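Local atomic coordinates of fructose-2,6-bisphosphatase TIGAR B (Danio rerio, PDB entry 3E9D), a protein that probably hydrolyses fructose-2,6-bisphosphate to fructose 6-phosphate and phosphate, thereby lowering glycolytic flux and favouring the pentose phosphate pathway. Residues N17-T29 with R88-K100. Numbering follows the deposited sequence.
Sequences NRDKLLQGQGIDT and RERGFGVAEGRPK. With PO4 (phosphate ion), chain C.
One carboxylate oxygen, Glu-96 OE2, takes three backbone N-H groups from the loop 24-27. Ile-27 N lies 2.8 Å from OE2 and Gly-24 N 2.9 Å; they approach from opposite faces of the carboxylate. Gly-26 N uses the syn lone pair of OE2. The extended side chain of Glu-96, with CG anti to the backbone N (chi1 -173°), carries the acid into this loop. Ile-27 runs past it the opposite way and lays CD1 on its CG. A water joins Gln-25 N to Phe-92 N and bonds weakly to Glu-96 OE1.

Leu-22 is clasped by backbone and side chains. Its O accepts from Gly-97 N at 2.7 Å, and its N donates almost straight to Arg-98 O. Lys-100 N bonds to Lys-20 O, and Leu-21 and Pro-99 form a single beta bridge. Leu-22 CD2 sits over the centre of the Phe-92 ring, 3.8 Å from its centroid, a CH-pi contact. Leu-22 CD1 reaches Ala-95 CB.

At the other end, Gln-25 NE2 donates to Glu-89 O at 3.0 Å. Its OE1 takes a weak bond from Arg-88 NE, with amide and guanidinium planes 88° apart. Arg-88 NH1 donates to Pro-85 O.

The contact edges the active site of this histidine phosphatase. Asn-17 ND2 holds a phosphate ion that His-183 and Arg-10 also bind. The inferred proton donor/acceptor Glu-89 has OE2 2.4 Å from phosphate O4.

Segment 17-29 starts in the last turn of helix 15-18. Helix 60-71 meets Gln-23 and Glu-89 through Arg-61. Loop 88-100 lies between strand 81-83 and helix 100-110, whose Leu-103 packs on Leu-22 and Ala-95.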
loop_
_atom_site.group_PDB
_atom_site.type_symbol
_atom_site.label_atom_id
_atom_site.label_comp_id
_atom_site.label_asym_id
_atom_site.label_seq_id
_atom_site.Cartn_x
_atom_site.Cartn_y
_atom_site.Cartn_z
ATOM N N ASN A 17 2.158 17.315 5.211
ATOM C CA ASN A 17 3.366 16.641 4.723
ATOM C C ASN A 17 4.472 17.661 4.454
ATOM O O ASN A 17 5.604 17.501 4.920
ATOM C CB ASN A 17 3.098 15.847 3.439
ATOM C CG ASN A 17 2.223 14.615 3.652
ATOM O OD1 ASN A 17 1.524 14.193 2.733
ATOM N ND2 ASN A 17 2.240 14.046 4.859
ATOM N N ARG A 18 4.133 18.715 3.713
ATOM C CA ARG A 18 5.092 19.752 3.377
ATOM C C ARG A 18 5.694 20.415 4.637
ATOM O O ARG A 18 6.892 20.665 4.693
ATOM C CB ARG A 18 4.443 20.801 2.462
ATOM C CG ARG A 18 5.267 22.082 2.248
ATOM C CD ARG A 18 6.480 21.857 1.360
ATOM N NE ARG A 18 6.106 21.281 0.062
ATOM C CZ ARG A 18 5.694 21.986 -1.000
ATOM N NH1 ARG A 18 5.584 23.323 -0.937
ATOM N NH2 ARG A 18 5.376 21.349 -2.125
ATOM N N ASP A 19 4.856 20.693 5.633
ATOM C CA ASP A 19 5.323 21.377 6.843
ATOM C C ASP A 19 5.904 20.410 7.868
ATOM O O ASP A 19 6.288 20.818 8.954
ATOM C CB ASP A 19 4.191 22.200 7.458
ATOM C CG ASP A 19 3.680 23.278 6.517
ATOM O OD1 ASP A 19 4.449 23.726 5.641
ATOM O OD2 ASP A 19 2.500 23.670 6.645
ATOM N N LYS A 20 5.976 19.134 7.501
ATOM C CA LYS A 20 6.499 18.054 8.347
ATOM C C LYS A 20 5.771 17.957 9.692
ATOM O O LYS A 20 6.390 17.799 10.756
ATOM C CB LYS A 20 8.018 18.159 8.508
ATOM C CG LYS A 20 8.761 18.170 7.181
ATOM C CD LYS A 20 10.255 18.273 7.397
ATOM C CE LYS A 20 11.018 18.342 6.055
ATOM N NZ LYS A 20 10.868 17.064 5.277
ATOM N N LEU A 21 4.445 18.052 9.619
ATOM C CA LEU A 21 3.565 17.806 10.763
ATOM C C LEU A 21 3.008 16.386 10.688
ATOM O O LEU A 21 2.702 15.911 9.609
ATOM C CB LEU A 21 2.414 18.804 10.765
ATOM C CG LEU A 21 2.787 20.286 10.675
ATOM C CD1 LEU A 21 1.526 21.140 10.661
ATOM C CD2 LEU A 21 3.676 20.652 11.848
ATOM N N LEU A 22 2.874 15.717 11.835
ATOM C CA LEU A 22 2.344 14.346 11.869
ATOM C C LEU A 22 0.889 14.279 11.455
ATOM O O LEU A 22 0.036 14.985 12.014
ATOM C CB LEU A 22 2.491 13.727 13.252
ATOM C CG LEU A 22 3.708 12.872 13.561
ATOM C CD1 LEU A 22 3.575 12.424 14.995
ATOM C CD2 LEU A 22 3.821 11.650 12.616
ATOM N N GLN A 23 0.603 13.416 10.484
ATOM C CA GLN A 23 -0.760 13.287 9.973
ATOM C C GLN A 23 -1.299 11.863 10.142
ATOM O O GLN A 23 -0.849 10.946 9.461
ATOM C CB GLN A 23 -0.793 13.706 8.499
ATOM C CG GLN A 23 -2.091 14.394 8.091
ATOM C CD GLN A 23 -2.081 14.850 6.641
ATOM O OE1 GLN A 23 -3.057 15.392 6.169
ATOM N NE2 GLN A 23 -1.008 14.585 5.930
ATOM N N GLY A 24 -2.259 11.674 11.041
ATOM C CA GLY A 24 -2.749 10.333 11.361
ATOM C C GLY A 24 -4.196 10.133 10.962
ATOM O O GLY A 24 -4.556 10.324 9.809
ATOM N N GLN A 25 -5.032 9.757 11.921
ATOM C CA GLN A 25 -6.425 9.404 11.634
ATOM C C GLN A 25 -7.396 10.520 11.937
ATOM O O GLN A 25 -8.553 10.448 11.516
ATOM C CB GLN A 25 -6.849 8.169 12.444
ATOM C CG GLN A 25 -5.895 7.017 12.347
ATOM C CD GLN A 25 -6.361 5.782 13.111
ATOM O OE1 GLN A 25 -7.491 5.722 13.578
ATOM N NE2 GLN A 25 -5.494 4.783 13.210
ATOM N N GLY A 26 -6.946 11.540 12.665
ATOM C CA GLY A 26 -7.842 12.563 13.194
ATOM C C GLY A 26 -7.939 13.850 12.406
ATOM O O GLY A 26 -8.992 14.487 12.378
ATOM N N ILE A 27 -6.857 14.232 11.737
ATOM C CA ILE A 27 -6.888 15.433 10.935
ATOM C C ILE A 27 -7.062 15.063 9.454
ATOM O O ILE A 27 -6.150 14.527 8.820
ATOM C CB ILE A 27 -5.634 16.286 11.204
ATOM C CG1 ILE A 27 -5.498 16.512 12.717
ATOM C CG2 ILE A 27 -5.759 17.626 10.498
ATOM C CD1 ILE A 27 -4.140 16.996 13.158
ATOM N N ASP A 28 -8.240 15.343 8.904
ATOM C CA ASP A 28 -8.602 14.817 7.589
ATOM C C ASP A 28 -8.352 15.848 6.465
ATOM O O ASP A 28 -9.245 16.201 5.714
ATOM C CB ASP A 28 -10.063 14.332 7.609
ATOM C CG ASP A 28 -10.389 13.345 6.482
ATOM O OD1 ASP A 28 -9.480 12.850 5.783
ATOM O OD2 ASP A 28 -11.578 13.040 6.304
ATOM N N THR A 29 -7.114 16.300 6.355
ATOM C CA THR A 29 -6.721 17.318 5.383
ATOM C C THR A 29 -6.800 16.842 3.917
ATOM O O THR A 29 -6.626 15.652 3.626
ATOM C CB THR A 29 -5.281 17.714 5.616
ATOM O OG1 THR A 29 -4.491 16.520 5.586
ATOM C CG2 THR A 29 -5.102 18.359 6.966
ATOM N N ARG A 88 -6.456 3.003 6.958
ATOM C CA ARG A 88 -6.127 4.322 7.515
ATOM C C ARG A 88 -4.723 4.348 8.083
ATOM O O ARG A 88 -4.166 3.309 8.477
ATOM C CB ARG A 88 -7.137 4.778 8.588
ATOM C CG ARG A 88 -7.130 3.949 9.900
ATOM C CD ARG A 88 -8.419 4.241 10.735
ATOM N NE ARG A 88 -8.425 3.505 12.002
ATOM C CZ ARG A 88 -8.850 2.249 12.162
ATOM N NH1 ARG A 88 -9.306 1.537 11.129
ATOM N NH2 ARG A 88 -8.814 1.696 13.368
ATOM N N GLU A 89 -4.170 5.550 8.142
ATOM C CA GLU A 89 -2.839 5.763 8.660
ATOM C C GLU A 89 -2.742 5.339 10.137
ATOM O O GLU A 89 -3.734 5.369 10.864
ATOM C CB GLU A 89 -2.479 7.251 8.520
ATOM C CG GLU A 89 -1.056 7.632 9.008
ATOM C CD GLU A 89 0.054 6.812 8.333
ATOM O OE1 GLU A 89 -0.006 5.562 8.380
ATOM O OE2 GLU A 89 0.999 7.415 7.750
ATOM N N ARG A 90 -1.540 4.952 10.563
ATOM C CA ARG A 90 -1.244 4.771 11.968
ATOM C C ARG A 90 -1.749 5.953 12.802
ATOM O O ARG A 90 -1.530 7.124 12.452
ATOM C CB ARG A 90 0.264 4.607 12.158
ATOM C CG ARG A 90 0.667 4.423 13.608
ATOM C CD ARG A 90 2.126 3.974 13.699
ATOM N NE ARG A 90 2.436 3.665 15.086
ATOM C CZ ARG A 90 3.651 3.400 15.542
ATOM N NH1 ARG A 90 4.700 3.389 14.709
ATOM N NH2 ARG A 90 3.808 3.143 16.834
ATOM N N GLY A 91 -2.434 5.648 13.906
ATOM C CA GLY A 91 -2.901 6.703 14.808
ATOM C C GLY A 91 -1.754 7.264 15.628
ATOM O O GLY A 91 -0.941 6.507 16.160
ATOM N N PHE A 92 -1.696 8.591 15.747
ATOM C CA PHE A 92 -0.640 9.242 16.538
ATOM C C PHE A 92 -1.160 9.978 17.771
ATOM O O PHE A 92 -0.389 10.645 18.441
ATOM C CB PHE A 92 0.216 10.180 15.653
ATOM C CG PHE A 92 1.000 9.438 14.597
ATOM C CD1 PHE A 92 2.087 8.651 14.954
ATOM C CD2 PHE A 92 0.608 9.475 13.268
ATOM C CE1 PHE A 92 2.789 7.932 13.988
ATOM C CE2 PHE A 92 1.318 8.755 12.288
ATOM C CZ PHE A 92 2.394 7.994 12.647
ATOM N N GLY A 93 -2.461 9.865 18.058
ATOM C CA GLY A 93 -3.018 10.365 19.327
ATOM C C GLY A 93 -2.682 11.828 19.533
ATOM O O GLY A 93 -2.839 12.649 18.610
ATOM N N VAL A 94 -2.177 12.157 20.713
ATOM C CA VAL A 94 -1.905 13.570 21.045
ATOM C C VAL A 94 -0.750 14.192 20.226
ATOM O O VAL A 94 -0.609 15.410 20.196
ATOM C CB VAL A 94 -1.645 13.784 22.559
ATOM C CG1 VAL A 94 -2.902 13.453 23.374
ATOM C CG2 VAL A 94 -0.411 12.971 23.038
ATOM N N ALA A 95 0.049 13.360 19.558
ATOM C CA ALA A 95 1.165 13.839 18.732
ATOM C C ALA A 95 0.712 14.343 17.360
ATOM O O ALA A 95 1.460 15.028 16.659
ATOM C CB ALA A 95 2.212 12.752 18.585
ATOM N N GLU A 96 -0.516 14.010 16.979
ATOM C CA GLU A 96 -1.005 14.330 15.642
ATOM C C GLU A 96 -1.122 15.837 15.444
ATOM O O GLU A 96 -1.625 16.550 16.318
ATOM C CB GLU A 96 -2.346 13.656 15.371
ATOM C CG GLU A 96 -2.811 13.819 13.928
ATOM C CD GLU A 96 -4.102 13.074 13.607
ATOM O OE1 GLU A 96 -4.782 12.581 14.536
ATOM O OE2 GLU A 96 -4.433 12.992 12.411
ATOM N N GLY A 97 -0.659 16.321 14.299
ATOM C CA GLY A 97 -0.682 17.760 14.024
ATOM C C GLY A 97 0.487 18.528 14.611
ATOM O O GLY A 97 0.609 19.728 14.390
ATOM N N ARG A 98 1.341 17.843 15.365
ATOM C CA ARG A 98 2.560 18.430 15.910
ATOM C C ARG A 98 3.708 18.078 14.989
ATOM O O ARG A 98 3.642 17.076 14.296
ATOM C CB ARG A 98 2.886 17.869 17.302
ATOM C CG ARG A 98 1.789 17.954 18.339
ATOM C CD ARG A 98 1.644 19.345 18.861
ATOM N NE ARG A 98 1.755 19.373 20.315
ATOM C CZ ARG A 98 2.805 19.851 20.981
ATOM N NH1 ARG A 98 3.849 20.353 20.326
ATOM N NH2 ARG A 98 2.808 19.834 22.309
ATOM N N PRO A 99 4.782 18.894 14.995
ATOM C CA PRO A 99 5.964 18.576 14.210
ATOM C C PRO A 99 6.385 17.153 14.493
ATOM O O PRO A 99 6.324 16.725 15.641
ATOM C CB PRO A 99 7.014 19.543 14.765
ATOM C CG PRO A 99 6.237 20.723 15.194
ATOM C CD PRO A 99 4.916 20.190 15.698
ATOM N N LYS A 100 6.772 16.418 13.456
ATOM C CA LYS A 100 7.376 15.094 13.617
ATOM C C LYS A 100 8.528 15.117 14.639
ATOM O O LYS A 100 8.841 14.104 15.268
ATOM C CB LYS A 100 7.894 14.579 12.275
ATOM C CG LYS A 100 6.822 14.188 11.262
ATOM C CD LYS A 100 7.472 13.906 9.916
ATOM C CE LYS A 100 6.499 13.281 8.941
ATOM N NZ LYS A 100 6.514 11.804 9.046
HETATM P P PO4 C . 0.476 10.047 5.713
HETATM O O1 PO4 C . -1.024 9.997 5.859
HETATM O O2 PO4 C . 0.989 9.097 4.655
HETATM O O3 PO4 C . 0.921 11.434 5.314
HETATM O O4 PO4 C . 1.131 9.737 7.042
HETATM O O HOH W 1 -3.966 9.901 14.592
HETATM O O HOH W 2 -6.988 3.025 15.181
#